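PDB 2HI0: putative phosphoglycolate phosphatase from Lactobacillus delbrueckii, which probably hydrolyses 2-phosphoglycolate, as a phosphatase of the haloacid dehalogenase-like hydrolase family. Local coordinates for residues I44-G49 against S66-L71; G161-R164 against P168-T171. One frame throughout, in Å; residues are numbered along the deposited sequence.

Contact 1. Residues I44-G49 against S66-L71; sequences IKNFFG and SSRESL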
loop_
_atom_site.group_PDB
_atom_site.type_symbol
_atom_site.label_atom_id
_atom_site.label_comp_id
_atom_site.label_asym_id
_atom_site.label_seq_id
_atom_site.Cartn_x
_atom_site.Cartn_y
_atom_site.Cartn_z
ATOM N N ILE A 44 -1.251 -0.325 -13.328
ATOM C CA ILE A 44 -0.944 0.359 -12.067
ATOM C C ILE A 44 -0.851 -0.618 -10.886
ATOM O O ILE A 44 -0.055 -0.421 -9.974
ATOM C CB ILE A 44 -1.975 1.530 -11.785
ATOM C CG1 ILE A 44 -1.394 2.857 -12.277
ATOM C CG2 ILE A 44 -2.389 1.604 -10.338
ATOM C CD1 ILE A 44 -1.199 2.932 -13.790
ATOM N N LYS A 45 -1.683 -1.656 -10.890
ATOM C CA LYS A 45 -1.630 -2.696 -9.845
ATOM C C LYS A 45 -0.318 -3.464 -9.826
ATOM O O LYS A 45 0.068 -4.026 -8.787
ATOM C CB LYS A 45 -2.818 -3.637 -9.993
ATOM C CG LYS A 45 -4.161 -2.974 -9.748
ATOM C CD LYS A 45 -5.304 -3.916 -9.989
ATOM C CE LYS A 45 -6.600 -3.306 -9.499
ATOM N NZ LYS A 45 -7.797 -4.095 -9.967
ATOM N N ASN A 46 0.382 -3.445 -10.957
ATOM C CA ASN A 46 1.740 -4.015 -11.070
ATOM C C ASN A 46 2.843 -3.001 -10.731
ATOM O O ASN A 46 3.995 -3.371 -10.468
ATOM C CB ASN A 46 1.999 -4.552 -12.481
ATOM C CG ASN A 46 1.313 -5.851 -12.747
ATOM O OD1 ASN A 46 1.894 -6.934 -12.548
ATOM N ND2 ASN A 46 0.065 -5.768 -13.181
ATOM N N PHE A 47 2.536 -1.714 -10.768
ATOM C CA PHE A 47 3.575 -0.725 -10.481
ATOM C C PHE A 47 3.699 -0.343 -9.024
ATOM O O PHE A 47 4.780 -0.195 -8.512
ATOM C CB PHE A 47 3.379 0.546 -11.291
ATOM C CG PHE A 47 3.298 0.348 -12.807
ATOM C CD1 PHE A 47 3.897 -0.726 -13.445
ATOM C CD2 PHE A 47 2.637 1.315 -13.576
ATOM C CE1 PHE A 47 3.782 -0.869 -14.815
ATOM C CE2 PHE A 47 2.546 1.197 -14.914
ATOM C CZ PHE A 47 3.134 0.098 -15.544
ATOM N N PHE A 48 2.570 -0.181 -8.363
ATOM C CA PHE A 48 2.581 0.332 -6.983
ATOM C C PHE A 48 2.738 -0.811 -5.938
ATOM O O PHE A 48 2.636 -1.982 -6.301
ATOM C CB PHE A 48 1.340 1.216 -6.798
ATOM C CG PHE A 48 1.471 2.539 -7.498
ATOM C CD1 PHE A 48 2.094 3.601 -6.860
ATOM C CD2 PHE A 48 1.054 2.731 -8.800
ATOM C CE1 PHE A 48 2.258 4.792 -7.491
ATOM C CE2 PHE A 48 1.237 3.945 -9.430
ATOM C CZ PHE A 48 1.838 4.958 -8.775
ATOM N N GLY A 49 3.063 -0.458 -4.682
ATOM C CA GLY A 49 3.301 -1.403 -3.580
ATOM C C GLY A 49 4.609 -1.125 -2.841
ATOM O O GLY A 49 4.742 -1.321 -1.617
ATOM N N SER A 66 9.646 -4.033 -20.907
ATOM C CA SER A 66 9.794 -5.031 -19.836
ATOM C C SER A 66 8.497 -5.811 -19.592
ATOM O O SER A 66 7.394 -5.280 -19.711
ATOM C CB SER A 66 10.287 -4.396 -18.516
ATOM O OG SER A 66 11.586 -3.873 -18.685
ATOM N N SER A 67 8.650 -7.091 -19.289
ATOM C CA SER A 67 7.539 -7.951 -18.905
ATOM C C SER A 67 6.967 -7.580 -17.546
ATOM O O SER A 67 7.669 -7.020 -16.680
ATOM C CB SER A 67 7.972 -9.400 -18.876
ATOM O OG SER A 67 8.848 -9.606 -17.789
ATOM N N ARG A 68 5.708 -7.922 -17.313
ATOM C CA ARG A 68 5.146 -7.722 -15.961
ATOM C C ARG A 68 5.901 -8.514 -14.928
ATOM O O ARG A 68 6.144 -8.039 -13.832
ATOM C CB ARG A 68 3.666 -8.095 -15.871
ATOM C CG ARG A 68 2.834 -7.217 -16.699
ATOM C CD ARG A 68 1.393 -7.458 -16.482
ATOM N NE ARG A 68 0.613 -6.287 -16.856
ATOM C CZ ARG A 68 -0.716 -6.288 -16.918
ATOM N NH1 ARG A 68 -1.400 -7.398 -16.630
ATOM N NH2 ARG A 68 -1.359 -5.177 -17.269
ATOM N N GLU A 69 6.292 -9.743 -15.270
ATOM C CA GLU A 69 7.057 -10.610 -14.358
ATOM C C GLU A 69 8.298 -9.927 -13.851
ATOM O O GLU A 69 8.654 -10.036 -12.674
ATOM C CB GLU A 69 7.521 -11.906 -15.046
ATOM C CG GLU A 69 8.256 -12.908 -14.114
ATOM C CD GLU A 69 9.822 -12.842 -14.090
ATOM O OE1 GLU A 69 10.505 -12.099 -14.855
ATOM O OE2 GLU A 69 10.386 -13.587 -13.247
ATOM N N SER A 70 9.003 -9.272 -14.778
ATOM C CA SER A 70 10.299 -8.692 -14.475
ATOM C C SER A 70 10.186 -7.547 -13.499
ATOM O O SER A 70 11.191 -7.171 -12.836
ATOM C CB SER A 70 11.048 -8.209 -15.731
ATOM O OG SER A 70 10.470 -7.047 -16.322
ATOM N N LEU A 71 9.003 -6.940 -13.417
ATOM C CA LEU A 71 8.839 -5.787 -12.549
ATOM C C LEU A 71 8.807 -6.161 -11.057
ATOM O O LEU A 71 9.104 -5.324 -10.199
ATOM C CB LEU A 71 7.580 -5.064 -12.922
ATOM C CG LEU A 71 7.407 -4.624 -14.370
ATOM C CD1 LEU A 71 6.068 -3.906 -14.509
ATOM C CD2 LEU A 71 8.535 -3.829 -14.923
HETATM O O HOH W 1 4.332 -7.164 -11.962
#
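Arg68 and Leu71 carry the residues 66-71 side of this contact, one meeting Asn46 and the other Phe47 near the end of helix 41-47. The short turn they sit on is started by Ser67, at the N-cap position: its OG accepts from Ser70 N at 3.0 Å, with an N-H...O angle of 147°. Arg68 follows, its chain extended from CG to NE (chi2 -173°), and it runs across the Asn46 side chain at about a right angle. That brings ND2 of the amide over one face of the guanidinium, offset toward the rim, with the two planes 24° apart and Asn46 ND2 3.8 Å from Arg68 NE. Neither nitrogen finds an acceptor in the other; ND2 donates to Glu42 O one turn back, while Arg68 NH2 forms a salt bridge with Asp43. The backbone end of Arg68 is used as well: a water donates to its O at 2.7 Å and to Asn46 OD1 at a short 2.5 Å. Ser70 OG in turn donates to Ser67 O at 2.8 Å. Last comes Leu71, whose CD1 lies in the plane of the Phe47 ring, against its edge, 3.8 Å from Phe47 CE1; Phe39 makes an edge-to-face contact with that same ring. Between the segments, in sequence, runs helix 52-63, and its Arg58 donates to both Phe47 O and Leu71 O, tying the two backbones together. All this belongs to the helical region that in such phosphatases forms the cap. The chemistry is divided: a buried apolar touch lies beside a more exposed polar layer, where Asn46 and Arg68 are each oriented by a neighbour on helix 41-47 and their direct contact is van der Waals.

Contact 2. Residues G161-R164 against P168-T171; sequences GIRR and PDMT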
loop_
_atom_site.group_PDB
_atom_site.type_symbol
_atom_site.label_atom_id
_atom_site.label_comp_id
_atom_site.label_asym_id
_atom_site.label_seq_id
_atom_site.Cartn_x
_atom_site.Cartn_y
_atom_site.Cartn_z
ATOM N N GLY A 161 13.875 10.275 3.765
ATOM C CA GLY A 161 14.768 10.128 4.887
ATOM C C GLY A 161 14.391 9.048 5.891
ATOM O O GLY A 161 15.131 8.792 6.839
ATOM N N ILE A 162 13.233 8.411 5.678
ATOM C CA ILE A 162 12.804 7.289 6.496
ATOM C C ILE A 162 12.515 6.097 5.577
ATOM O O ILE A 162 11.789 6.242 4.569
ATOM C CB ILE A 162 11.546 7.656 7.269
ATOM C CG1 ILE A 162 11.829 8.883 8.155
ATOM C CG2 ILE A 162 11.025 6.464 8.122
ATOM C CD1 ILE A 162 12.812 8.585 9.315
ATOM N N ARG A 163 13.082 4.944 5.889
ATOM C CA ARG A 163 12.918 3.782 4.997
ATOM C C ARG A 163 11.449 3.360 4.774
ATOM O O ARG A 163 10.636 3.305 5.715
ATOM C CB ARG A 163 13.738 2.572 5.452
ATOM C CG ARG A 163 15.209 2.829 5.498
ATOM C CD ARG A 163 15.985 1.602 5.796
ATOM N NE ARG A 163 15.715 1.038 7.135
ATOM C CZ ARG A 163 16.337 -0.030 7.636
ATOM N NH1 ARG A 163 17.224 -0.682 6.898
ATOM N NH2 ARG A 163 16.035 -0.492 8.832
ATOM N N ARG A 164 11.153 3.033 3.505
ATOM C CA ARG A 164 9.866 2.532 3.132
ATOM C C ARG A 164 9.684 1.095 3.592
ATOM O O ARG A 164 10.642 0.426 3.941
ATOM C CB ARG A 164 9.705 2.655 1.621
ATOM C CG ARG A 164 10.703 1.749 0.859
ATOM C CD ARG A 164 10.292 1.670 -0.615
ATOM N NE ARG A 164 11.270 0.933 -1.431
ATOM C CZ ARG A 164 11.283 -0.379 -1.623
ATOM N NH1 ARG A 164 10.411 -1.191 -1.038
ATOM N NH2 ARG A 164 12.202 -0.894 -2.425
ATOM N N PRO A 168 11.394 -2.260 8.693
ATOM C CA PRO A 168 10.467 -2.167 9.831
ATOM C C PRO A 168 10.218 -0.756 10.376
ATOM O O PRO A 168 9.364 -0.602 11.263
ATOM C CB PRO A 168 11.160 -2.997 10.912
ATOM C CG PRO A 168 12.579 -2.976 10.551
ATOM C CD PRO A 168 12.656 -2.899 9.059
ATOM N N ASP A 169 10.943 0.250 9.892
ATOM C CA ASP A 169 10.981 1.506 10.582
ATOM C C ASP A 169 9.595 2.150 10.786
ATOM O O ASP A 169 9.263 2.667 11.858
ATOM C CB ASP A 169 11.873 2.498 9.831
ATOM C CG ASP A 169 13.302 2.002 9.609
ATOM O OD1 ASP A 169 13.484 0.859 9.162
ATOM O OD2 ASP A 169 14.247 2.776 9.828
HETATM N N MSE A 170 8.803 2.210 9.726
HETATM C CA MSE A 170 7.507 2.924 9.833
HETATM C C MSE A 170 6.562 2.187 10.773
HETATM O O MSE A 170 5.856 2.798 11.548
HETATM C CB MSE A 170 6.884 3.123 8.469
HETATM C CG MSE A 170 7.794 3.865 7.472
HETATM SE SE MSE A 170 7.070 3.838 5.657
HETATM C CE MSE A 170 5.871 5.007 6.120
ATOM N N THR A 171 6.526 0.868 10.692
ATOM C CA THR A 171 5.676 0.068 11.584
ATOM C C THR A 171 6.192 0.133 13.035
ATOM O O THR A 171 5.399 0.081 13.979
ATOM C CB THR A 171 5.544 -1.384 11.057
ATOM O OG1 THR A 171 4.867 -1.324 9.781
ATOM C CG2 THR A 171 4.757 -2.292 12.050
HETATM O O HOH W 2 9.425 1.232 7.028
#
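Arg163 grips Asp169 side-on in the loop that leads from strand 154-158 into helix 169-178, part of a beta-alpha-beta crossover of the Rossmann-like HAD core. Both NE and NH2 of Arg163 donate to the same oxygen, Asp169 OD1, at 3.0 and 2.9 Å. The carboxylate plane stands 79° from the guanidinium plane, far from the flat two-oxygen pairing an arginine can make. NH2 uses the syn lone pair of OD1; NE comes from above the carboxylate plane. A bend at chi3 (-64°) turns the end of the arginine toward the helix start, and Pro168 CD lies 4.2 Å from Arg163 NH2. With an alanine at Asp169 this guanidinium would probably lose its anionic mate here and be freer to turn. Beside the salt bridge lies Met170, a selenomethionine, whose CG packs on the carbonyl oxygen Arg163 O (3.4 Å) and on Ile162 CG2 (4.2 Å); Val132 of the neighbouring strand 128-133 touches it as well. A water bridges the two backbones, accepting from Met170 N at 2.9 Å and donating to Arg163 O at 2.7 Å, which gives an amide near the helix start a partner. Farther along the loop, the Arg164 side chain starts away from residues 168-171 and touches Ser50 and Asn134. It is the backbone of Arg164 that meets Met170: bent at chi3, the selenomethionine brings its SE to 4.0 Å from Arg164 CA.

How the contacts relate
Along the chain the two contacts follow one another. The first lies among the cap helices, the second on the core, at the loop after edge strand 154-158. Their centres are 22 Å apart and their nearest atoms about 6 Å, without touching. Asn134 joins the two neighbourhoods, donating through ND2 to Gly49 O of contact 1 and touching the Arg164 side chain of contact 2. The bound sodium ion, at Asp10, Asp12 and Asp190, sits about 12 Å from the side chains of both Phe47 and Arg164. It probably occupies the magnesium place of HAD phosphatases; at that distance neither contact lines the metal site.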